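Snaclec convulxin subunit alpha (Crotalus durissus, PDB 1UMR) activates platelets as part of a snake venom lectin that binds the platelet collagen receptor glycoprotein VI. Local coordinates at residues Val53-Met56 against Val57-Ile61; Tyr9-Gln13 against His14-Ile18; Met23-Glu26 against Asp27-Phe31. All blocks are in the same frame, centred on the assembly; numbering follows the deposited sequence.

Contact 1 of 3, residues Val53-Met56 against Val57-Ile61; sequences VAWM and VTQNI
Asn60 turns its side-chain amide back onto the backbone of Met56, one helical turn earlier. ND2 gives a hydrogen bond of 3.0 Å to Met56 O, in the carbonyl plane and on a lone pair. The acceptor also lies near the plane of the Asn60 amide. CG of Asn60 is anti to its carbonyl carbon (chi1 -58°), which brings the amide back along the helix. OD1 of the same group accepts from Tyr9 OH, so both ends of the amide are used and its rotation is fixed. Gln59 N reaches Met56 O as well, but only weakly.

The main-chain pattern is helical. Val57 N donates to Val53 O, and Gln59 N bonds to Trp55 O at 3.0 Å. Thr58 N meets Ala54 O at 2.7 Å, almost in line. Thr58 OG1 adds a weak bond to that same carbonyl at 3.3 Å. Val57 O takes both Asn60 N and Ile61 N.

On the outer side Gln59 CG lies over the face of the Trp55 indole, a CH-pi contact 3.9 Å from the centroid of the six-membered ring. A bend at chi2 (-62°) turns the Gln59 amide back beside the indole, its plane 25° from that of the ring. On the inner side Val53 CG1 touches Val57 CG2 at 3.9 Å.

This is the C-terminal part of helix 47-60, the second helix of the C-type lectin fold. Met56 and Val57 face strands 14-20 and 125-131, and Val57 also meets Val68 of strand 67-74. Phe113 packs on Ala54, Val57 and Thr58, and Asn60 O accepts from Asn20 ND2.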
loop_
_atom_site.group_PDB
_atom_site.type_symbol
_atom_site.label_atom_id
_atom_site.label_comp_id
_atom_site.label_asym_id
_atom_site.label_seq_id
_atom_site.Cartn_x
_atom_site.Cartn_y
_atom_site.Cartn_z
ATOM N N VAL A 53 -3.051 28.035 -39.736
ATOM C CA VAL A 53 -4.245 27.945 -40.512
ATOM C C VAL A 53 -5.197 29.139 -40.231
ATOM O O VAL A 53 -5.874 29.618 -41.155
ATOM C CB VAL A 53 -5.027 26.631 -40.311
ATOM C CG1 VAL A 53 -6.253 26.663 -41.221
ATOM C CG2 VAL A 53 -4.233 25.434 -40.713
ATOM N N ALA A 54 -5.263 29.615 -38.990
ATOM C CA ALA A 54 -6.246 30.679 -38.768
ATOM C C ALA A 54 -5.811 31.997 -39.501
ATOM O O ALA A 54 -6.574 32.640 -40.238
ATOM C CB ALA A 54 -6.533 30.890 -37.219
ATOM N N TRP A 55 -4.537 32.316 -39.358
ATOM C CA TRP A 55 -3.953 33.409 -40.106
ATOM C C TRP A 55 -4.229 33.217 -41.558
ATOM O O TRP A 55 -4.817 34.100 -42.186
ATOM C CB TRP A 55 -2.471 33.475 -39.784
ATOM C CG TRP A 55 -1.735 34.500 -40.519
ATOM C CD1 TRP A 55 -1.387 35.804 -40.084
ATOM C CD2 TRP A 55 -1.163 34.339 -41.819
ATOM N NE1 TRP A 55 -0.663 36.428 -41.078
ATOM C CE2 TRP A 55 -0.516 35.577 -42.154
ATOM C CE3 TRP A 55 -1.143 33.282 -42.758
ATOM C CZ2 TRP A 55 0.129 35.780 -43.390
ATOM C CZ3 TRP A 55 -0.491 33.475 -43.982
ATOM C CH2 TRP A 55 0.120 34.730 -44.292
ATOM N N MET A 56 -3.893 32.051 -42.124
ATOM C CA MET A 56 -4.055 31.952 -43.570
ATOM C C MET A 56 -5.523 32.213 -43.935
ATOM O O MET A 56 -5.826 32.866 -44.944
ATOM C CB MET A 56 -3.589 30.604 -44.118
ATOM C CG MET A 56 -3.535 30.611 -45.558
ATOM S SD MET A 56 -3.492 28.950 -46.320
ATOM C CE MET A 56 -5.137 28.278 -45.940
ATOM N N VAL A 57 -6.454 31.712 -43.130
ATOM C CA VAL A 57 -7.832 31.845 -43.562
ATOM C C VAL A 57 -8.270 33.321 -43.396
ATOM O O VAL A 57 -8.952 33.905 -44.276
ATOM C CB VAL A 57 -8.727 30.974 -42.711
ATOM C CG1 VAL A 57 -10.331 31.376 -42.922
ATOM C CG2 VAL A 57 -8.387 29.415 -42.919
ATOM N N THR A 58 -7.878 33.928 -42.263
ATOM C CA THR A 58 -8.088 35.357 -42.077
ATOM C C THR A 58 -7.669 36.196 -43.299
ATOM O O THR A 58 -8.391 37.117 -43.720
ATOM C CB THR A 58 -7.440 35.791 -40.802
ATOM O OG1 THR A 58 -8.318 35.403 -39.740
ATOM C CG2 THR A 58 -7.486 37.315 -40.620
ATOM N N GLN A 59 -6.539 35.845 -43.900
ATOM C CA GLN A 59 -6.019 36.648 -44.998
ATOM C C GLN A 59 -6.599 36.273 -46.301
ATOM O O GLN A 59 -6.309 36.971 -47.224
ATOM C CB GLN A 59 -4.466 36.566 -45.217
ATOM C CG GLN A 59 -3.600 36.723 -43.985
ATOM C CD GLN A 59 -3.784 38.062 -43.359
ATOM O OE1 GLN A 59 -3.663 39.032 -44.079
ATOM N NE2 GLN A 59 -4.115 38.130 -42.022
ATOM N N ASN A 60 -7.307 35.148 -46.472
ATOM C CA ASN A 60 -7.747 34.867 -47.845
ATOM C C ASN A 60 -9.198 34.636 -47.933
ATOM O O ASN A 60 -9.758 34.462 -49.034
ATOM C CB ASN A 60 -6.953 33.746 -48.517
ATOM C CG ASN A 60 -5.400 34.076 -48.574
ATOM O OD1 ASN A 60 -4.875 34.331 -49.641
ATOM N ND2 ASN A 60 -4.724 34.114 -47.413
ATOM N N ILE A 61 -9.886 34.615 -46.793
ATOM C CA ILE A 61 -11.327 34.359 -47.061
ATOM C C ILE A 61 -12.091 35.591 -47.726
ATOM O O ILE A 61 -11.840 36.719 -47.390
ATOM C CB ILE A 61 -11.954 33.852 -45.795
ATOM C CG1 ILE A 61 -13.276 33.203 -46.109
ATOM C CG2 ILE A 61 -11.972 34.958 -44.589
ATOM C CD1 ILE A 61 -13.903 32.767 -44.805
#

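Contact 2 of 3, residues Tyr9-Gln13 against His14-Ile18; sequences YYYDQ and HCYRI
Tyr11 and Tyr16 meet beside the hairpin backbone, with Tyr11 CB 3.8 Å from Tyr16 CE1. The two side chains run at a slant to each other. Tyr16 OH lies at the edge of the Tyr11 ring, close to its plane. The Tyr16 ring in turn lies edge-on to the carbonyl oxygens of Tyr9 and Tyr11, and its CD1 is 3.6 Å from Tyr9 O. A chi1 of -54° sets Tyr16 CG anti to its carbonyl carbon and lays the ring back across the neighbouring strand. Between Tyr10 and His14 the contact is with backbone: Tyr10 CD1 comes within 3.5 Å of His14 O. The same ring has Cys15 SG at its edge.

Four backbone hydrogen bonds hold the strands in register. Tyr9 and Tyr16 form one hydrogen-bonded pair, with Tyr16 N to Tyr9 O at 2.7 Å. Tyr11 and His14 form the other, with Tyr11 N to His14 O at 3.1 Å and nearly straight. Tyr10 and Cys15 are the non-hydrogen-bonded pair between them. Cys15 CA adds a CA-H...O contact to Tyr9 O.

Further out, helix 47-60 meets Tyr9, Tyr11 and Tyr16. Glu49 OE1 is hydrogen-bonded to Tyr16 OH, and the Phe52 ring stacks on Tyr11 and also meets the Tyr16 ring. On the other face Cys15 is joined to Cys4 by a disulfide. Tyr10 OH is hydrogen-bonded to the backbone of another protein chain.

Residues 11-14 make a type II' beta turn. This two-residue turn closes an antiparallel beta hairpin, and the Cys4-Cys15 disulfide with an N-terminal hairpin is a feature of long-form C-type lectin domains.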
loop_
_atom_site.group_PDB
_atom_site.type_symbol
_atom_site.label_atom_id
_atom_site.label_comp_id
_atom_site.label_asym_id
_atom_site.label_seq_id
_atom_site.Cartn_x
_atom_site.Cartn_y
_atom_site.Cartn_z
ATOM N N TYR A 9 -0.275 27.952 -49.618
ATOM C CA TYR A 9 0.786 28.311 -48.738
ATOM C C TYR A 9 1.517 27.077 -48.225
ATOM O O TYR A 9 0.879 26.007 -47.966
ATOM C CB TYR A 9 0.194 29.055 -47.577
ATOM C CG TYR A 9 -0.368 30.391 -47.925
ATOM C CD1 TYR A 9 -1.528 30.491 -48.750
ATOM C CD2 TYR A 9 0.259 31.572 -47.442
ATOM C CE1 TYR A 9 -2.067 31.751 -49.077
ATOM C CE2 TYR A 9 -0.251 32.891 -47.814
ATOM C CZ TYR A 9 -1.424 32.947 -48.598
ATOM O OH TYR A 9 -1.970 34.135 -48.949
ATOM N N TYR A 10 2.832 27.262 -48.078
ATOM C CA TYR A 10 3.776 26.362 -47.431
ATOM C C TYR A 10 3.916 26.633 -45.960
ATOM O O TYR A 10 4.310 27.723 -45.574
ATOM C CB TYR A 10 5.213 26.424 -48.060
ATOM C CG TYR A 10 5.973 25.136 -47.722
ATOM C CD1 TYR A 10 5.397 23.860 -47.928
ATOM C CD2 TYR A 10 7.170 25.180 -47.050
ATOM C CE1 TYR A 10 6.001 22.720 -47.570
ATOM C CE2 TYR A 10 7.815 23.995 -46.701
ATOM C CZ TYR A 10 7.229 22.787 -46.920
ATOM O OH TYR A 10 7.960 21.653 -46.531
ATOM N N TYR A 11 3.588 25.637 -45.131
ATOM C CA TYR A 11 3.773 25.713 -43.648
ATOM C C TYR A 11 4.167 24.333 -43.067
ATOM O O TYR A 11 3.577 23.326 -43.390
ATOM C CB TYR A 11 2.564 26.244 -42.919
ATOM C CG TYR A 11 2.774 26.168 -41.408
ATOM C CD1 TYR A 11 3.659 27.016 -40.779
ATOM C CD2 TYR A 11 2.226 25.100 -40.656
ATOM C CE1 TYR A 11 3.930 26.929 -39.353
ATOM C CE2 TYR A 11 2.528 24.928 -39.268
ATOM C CZ TYR A 11 3.356 25.869 -38.637
ATOM O OH TYR A 11 3.583 25.748 -37.312
ATOM N N ASP A 12 5.088 24.361 -42.117
ATOM C CA ASP A 12 5.796 23.241 -41.650
ATOM C C ASP A 12 6.079 22.311 -42.822
ATOM O O ASP A 12 7.000 22.622 -43.600
ATOM C CB ASP A 12 5.048 22.611 -40.499
ATOM C CG ASP A 12 5.867 21.583 -39.727
ATOM O OD1 ASP A 12 5.320 21.266 -38.701
ATOM O OD2 ASP A 12 7.030 21.017 -40.002
ATOM N N GLN A 13 5.389 21.172 -42.992
ATOM C CA GLN A 13 5.781 20.401 -44.175
ATOM C C GLN A 13 4.640 20.123 -45.131
ATOM O O GLN A 13 4.659 19.101 -45.831
ATOM C CB GLN A 13 6.503 19.076 -43.800
ATOM C CG GLN A 13 7.449 19.187 -42.625
ATOM C CD GLN A 13 7.910 17.832 -42.112
ATOM O OE1 GLN A 13 8.743 17.092 -42.799
ATOM N NE2 GLN A 13 7.419 17.467 -40.919
ATOM N N HIS A 14 3.653 21.010 -45.178
ATOM C CA HIS A 14 2.468 20.727 -45.988
ATOM C C HIS A 14 2.099 21.972 -46.768
ATOM O O HIS A 14 2.420 23.080 -46.349
ATOM C CB HIS A 14 1.306 20.359 -45.048
ATOM C CG HIS A 14 1.520 19.078 -44.278
ATOM N ND1 HIS A 14 1.085 17.843 -44.739
ATOM C CD2 HIS A 14 2.090 18.851 -43.063
ATOM C CE1 HIS A 14 1.522 16.897 -43.917
ATOM N NE2 HIS A 14 2.103 17.488 -42.876
ATOM N N CYS A 15 1.458 21.801 -47.902
ATOM C CA CYS A 15 0.814 22.897 -48.561
ATOM C C CYS A 15 -0.696 23.005 -48.126
ATOM O O CYS A 15 -1.349 22.011 -47.959
ATOM C CB CYS A 15 0.879 22.722 -50.074
ATOM S SG CYS A 15 2.480 22.384 -50.787
ATOM N N TYR A 16 -1.200 24.238 -48.018
ATOM C CA TYR A 16 -2.585 24.608 -47.682
ATOM C C TYR A 16 -3.242 25.634 -48.642
ATOM O O TYR A 16 -2.585 26.390 -49.348
ATOM C CB TYR A 16 -2.615 25.243 -46.288
ATOM C CG TYR A 16 -1.990 24.428 -45.187
ATOM C CD1 TYR A 16 -0.616 24.356 -45.085
ATOM C CD2 TYR A 16 -2.800 23.699 -44.224
ATOM C CE1 TYR A 16 -0.003 23.674 -44.092
ATOM C CE2 TYR A 16 -2.239 22.980 -43.199
ATOM C CZ TYR A 16 -0.767 22.982 -43.130
ATOM O OH TYR A 16 -0.077 22.334 -42.139
ATOM N N ARG A 17 -4.566 25.687 -48.664
ATOM C CA ARG A 17 -5.230 26.747 -49.435
ATOM C C ARG A 17 -6.710 26.737 -49.097
ATOM O O ARG A 17 -7.300 25.687 -49.105
ATOM C CB ARG A 17 -5.049 26.542 -50.924
ATOM C CG ARG A 17 -5.791 27.691 -51.662
ATOM C CD ARG A 17 -5.778 27.445 -53.180
ATOM N NE ARG A 17 -6.182 28.479 -54.149
ATOM C CZ ARG A 17 -6.162 28.223 -55.497
ATOM N NH1 ARG A 17 -5.703 27.025 -55.966
ATOM N NH2 ARG A 17 -6.573 29.129 -56.373
ATOM N N ILE A 18 -7.289 27.885 -48.729
ATOM C CA ILE A 18 -8.727 28.023 -48.651
ATOM C C ILE A 18 -9.373 28.199 -50.025
ATOM O O ILE A 18 -8.949 29.005 -50.825
ATOM C CB ILE A 18 -9.117 29.107 -47.681
ATOM C CG1 ILE A 18 -10.635 29.399 -47.697
ATOM C CG2 ILE A 18 -8.228 30.396 -47.796
ATOM C CD1 ILE A 18 -10.897 30.241 -46.533
#

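Contact 3 of 3, residues Met23-Glu26 against Asp27-Phe31; sequences MNWE and DAEWF
Met23 reaches along the first turn of the helix and sets its methyl, CE, against the ring of Phe31, 3.9 Å from CD2. The sulfur makes a Met-aromatic contact, with SD 5.2 Å from the ring centroid and in an oblique position. The two side chains cross at about a right angle. Met23 is extended beyond CG (chi2 -173°), which carries SD past Asp27 O and on to Phe31. Nearer its root, Met23 CB packs against Ala28 CB.

Asn24 is the N-cap residue. Its backbone O accepts from Ala28 N at 2.8 Å, almost straight, and weakly from Asp27 N. The Asn24 side chain lies obliquely beside Asp27, with amide and carboxylate planes 37° apart. One water links the two residues through other atoms: it accepts from Asn24 N and donates to Asp27 OD2. The carboxylate of Asp27 is thereby tied to the backbone just ahead of the helix.

Trp25 and Glu29 lie side by side and point the same way. Glu29 CB is over one face of the indole, toward its rim, 4.1 Å from CZ3. Trp25 NE1 donates to Ile70 O. Glu29 OE2 accepts from Leu41 N and is also hydrogen-bonded to a polar side chain of another protein chain. The helical backbone bonds continue, Glu29 N to Trp25 O at 2.9 Å and Trp30 N to Glu26 O at 3.0 Å.

The segment joins the end of strand 22-23 to the start of helix 25-35. Met23 and Ala28 pack on Phe127 of strand 125-131, Trp25 and Ala28 on Leu41 of strand 40-41, and Phe31 meets Phe19 of strand 14-20 edge-to-face.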
loop_
_atom_site.group_PDB
_atom_site.type_symbol
_atom_site.label_atom_id
_atom_site.label_comp_id
_atom_site.label_asym_id
_atom_site.label_seq_id
_atom_site.Cartn_x
_atom_site.Cartn_y
_atom_site.Cartn_z
ATOM N N MET A 23 -19.541 24.499 -50.625
ATOM C CA MET A 23 -19.615 23.101 -50.936
ATOM C C MET A 23 -19.937 22.387 -49.677
ATOM O O MET A 23 -19.710 22.914 -48.627
ATOM C CB MET A 23 -18.295 22.591 -51.462
ATOM C CG MET A 23 -18.147 22.733 -53.015
ATOM S SD MET A 23 -16.662 21.925 -53.554
ATOM C CE MET A 23 -16.260 22.678 -55.145
ATOM N N ASN A 24 -20.563 21.228 -49.766
ATOM C CA ASN A 24 -20.768 20.537 -48.523
ATOM C C ASN A 24 -19.538 19.723 -48.283
ATOM O O ASN A 24 -18.606 19.558 -49.156
ATOM C CB ASN A 24 -22.051 19.637 -48.560
ATOM C CG ASN A 24 -21.995 18.591 -49.645
ATOM O OD1 ASN A 24 -23.031 18.103 -50.129
ATOM N ND2 ASN A 24 -20.781 18.186 -49.992
ATOM N N TRP A 25 -19.562 19.171 -47.105
ATOM C CA TRP A 25 -18.381 18.553 -46.572
ATOM C C TRP A 25 -17.856 17.438 -47.487
ATOM O O TRP A 25 -16.678 17.363 -47.834
ATOM C CB TRP A 25 -18.631 18.101 -45.132
ATOM C CG TRP A 25 -17.422 17.683 -44.409
ATOM C CD1 TRP A 25 -16.737 18.355 -43.393
ATOM C CD2 TRP A 25 -16.761 16.439 -44.584
ATOM N NE1 TRP A 25 -15.701 17.556 -42.909
ATOM C CE2 TRP A 25 -15.699 16.373 -43.629
ATOM C CE3 TRP A 25 -17.010 15.314 -45.398
ATOM C CZ2 TRP A 25 -14.874 15.247 -43.518
ATOM C CZ3 TRP A 25 -16.170 14.196 -45.304
ATOM C CH2 TRP A 25 -15.126 14.146 -44.343
ATOM N N GLU A 26 -18.707 16.582 -47.946
ATOM C CA GLU A 26 -18.062 15.571 -48.712
ATOM C C GLU A 26 -17.693 16.059 -50.122
ATOM O O GLU A 26 -16.791 15.503 -50.779
ATOM C CB GLU A 26 -18.822 14.240 -48.638
ATOM C CG GLU A 26 -19.731 14.026 -49.807
ATOM C CD GLU A 26 -21.074 13.324 -49.509
ATOM O OE1 GLU A 26 -21.993 13.626 -50.315
ATOM O OE2 GLU A 26 -21.211 12.511 -48.519
ATOM N N ASP A 27 -18.342 17.093 -50.621
ATOM C CA ASP A 27 -17.959 17.522 -51.966
ATOM C C ASP A 27 -16.621 18.208 -51.858
ATOM O O ASP A 27 -15.798 18.098 -52.741
ATOM C CB ASP A 27 -18.988 18.487 -52.575
ATOM C CG ASP A 27 -20.245 17.750 -53.096
ATOM O OD1 ASP A 27 -20.190 16.528 -53.331
ATOM O OD2 ASP A 27 -21.324 18.342 -53.302
ATOM N N ALA A 28 -16.449 18.919 -50.740
ATOM C CA ALA A 28 -15.200 19.614 -50.398
ATOM C C ALA A 28 -14.095 18.643 -50.225
ATOM O O ALA A 28 -13.044 18.833 -50.799
ATOM C CB ALA A 28 -15.299 20.502 -49.148
ATOM N N GLU A 29 -14.305 17.620 -49.397
ATOM C CA GLU A 29 -13.239 16.650 -49.208
ATOM C C GLU A 29 -12.907 15.968 -50.571
ATOM O O GLU A 29 -11.721 15.708 -50.894
ATOM C CB GLU A 29 -13.642 15.651 -48.189
ATOM C CG GLU A 29 -12.940 14.350 -48.394
ATOM C CD GLU A 29 -11.530 14.445 -47.752
ATOM O OE1 GLU A 29 -10.677 13.567 -47.861
ATOM O OE2 GLU A 29 -11.291 15.427 -47.091
ATOM N N TRP A 30 -13.905 15.731 -51.426
ATOM C CA TRP A 30 -13.536 15.095 -52.706
ATOM C C TRP A 30 -12.792 16.109 -53.605
ATOM O O TRP A 30 -11.723 15.820 -54.208
ATOM C CB TRP A 30 -14.781 14.684 -53.410
ATOM C CG TRP A 30 -14.684 13.868 -54.721
ATOM C CD1 TRP A 30 -13.613 13.085 -55.227
ATOM C CD2 TRP A 30 -15.714 13.829 -55.714
ATOM N NE1 TRP A 30 -13.996 12.554 -56.448
ATOM C CE2 TRP A 30 -15.283 12.964 -56.745
ATOM C CE3 TRP A 30 -17.035 14.334 -55.760
ATOM C CZ2 TRP A 30 -16.111 12.621 -57.830
ATOM C CZ3 TRP A 30 -17.831 14.041 -56.883
ATOM C CH2 TRP A 30 -17.368 13.182 -57.883
ATOM N N PHE A 31 -13.356 17.298 -53.699
ATOM C CA PHE A 31 -12.601 18.321 -54.387
ATOM C C PHE A 31 -11.092 18.376 -53.869
ATOM O O PHE A 31 -10.145 18.403 -54.693
ATOM C CB PHE A 31 -13.319 19.659 -54.237
ATOM C CG PHE A 31 -12.598 20.808 -54.928
ATOM C CD1 PHE A 31 -11.619 21.543 -54.231
ATOM C CD2 PHE A 31 -12.864 21.124 -56.295
ATOM C CE1 PHE A 31 -10.886 22.615 -54.885
ATOM C CE2 PHE A 31 -12.096 22.125 -56.968
ATOM C CZ PHE A 31 -11.117 22.900 -56.234
HETATM O O HOH W 1 -21.668 20.619 -52.325
#

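Overall arrangement
From the N terminus the chain meets contact 2 first, then contact 3, then contact 1. They follow in series, and none nests in or crosses another. Contact 2 closes the tight turn between strands 9-11 and 14-20. Contact 3 starts helix 25-35, and contact 1 lies near the end of helix 47-60. Contacts 1 and 2 touch directly: Met56 packs on Tyr9, and Met56 and Asn60 on Ile18, which ties the helix to the hairpin. Contact 3 stands apart, its nearest atoms about 7 Å from contact 2 and about 12 Å from contact 1. Strand 125-131 touches side chains of all three and joins them within the C-type lectin domain.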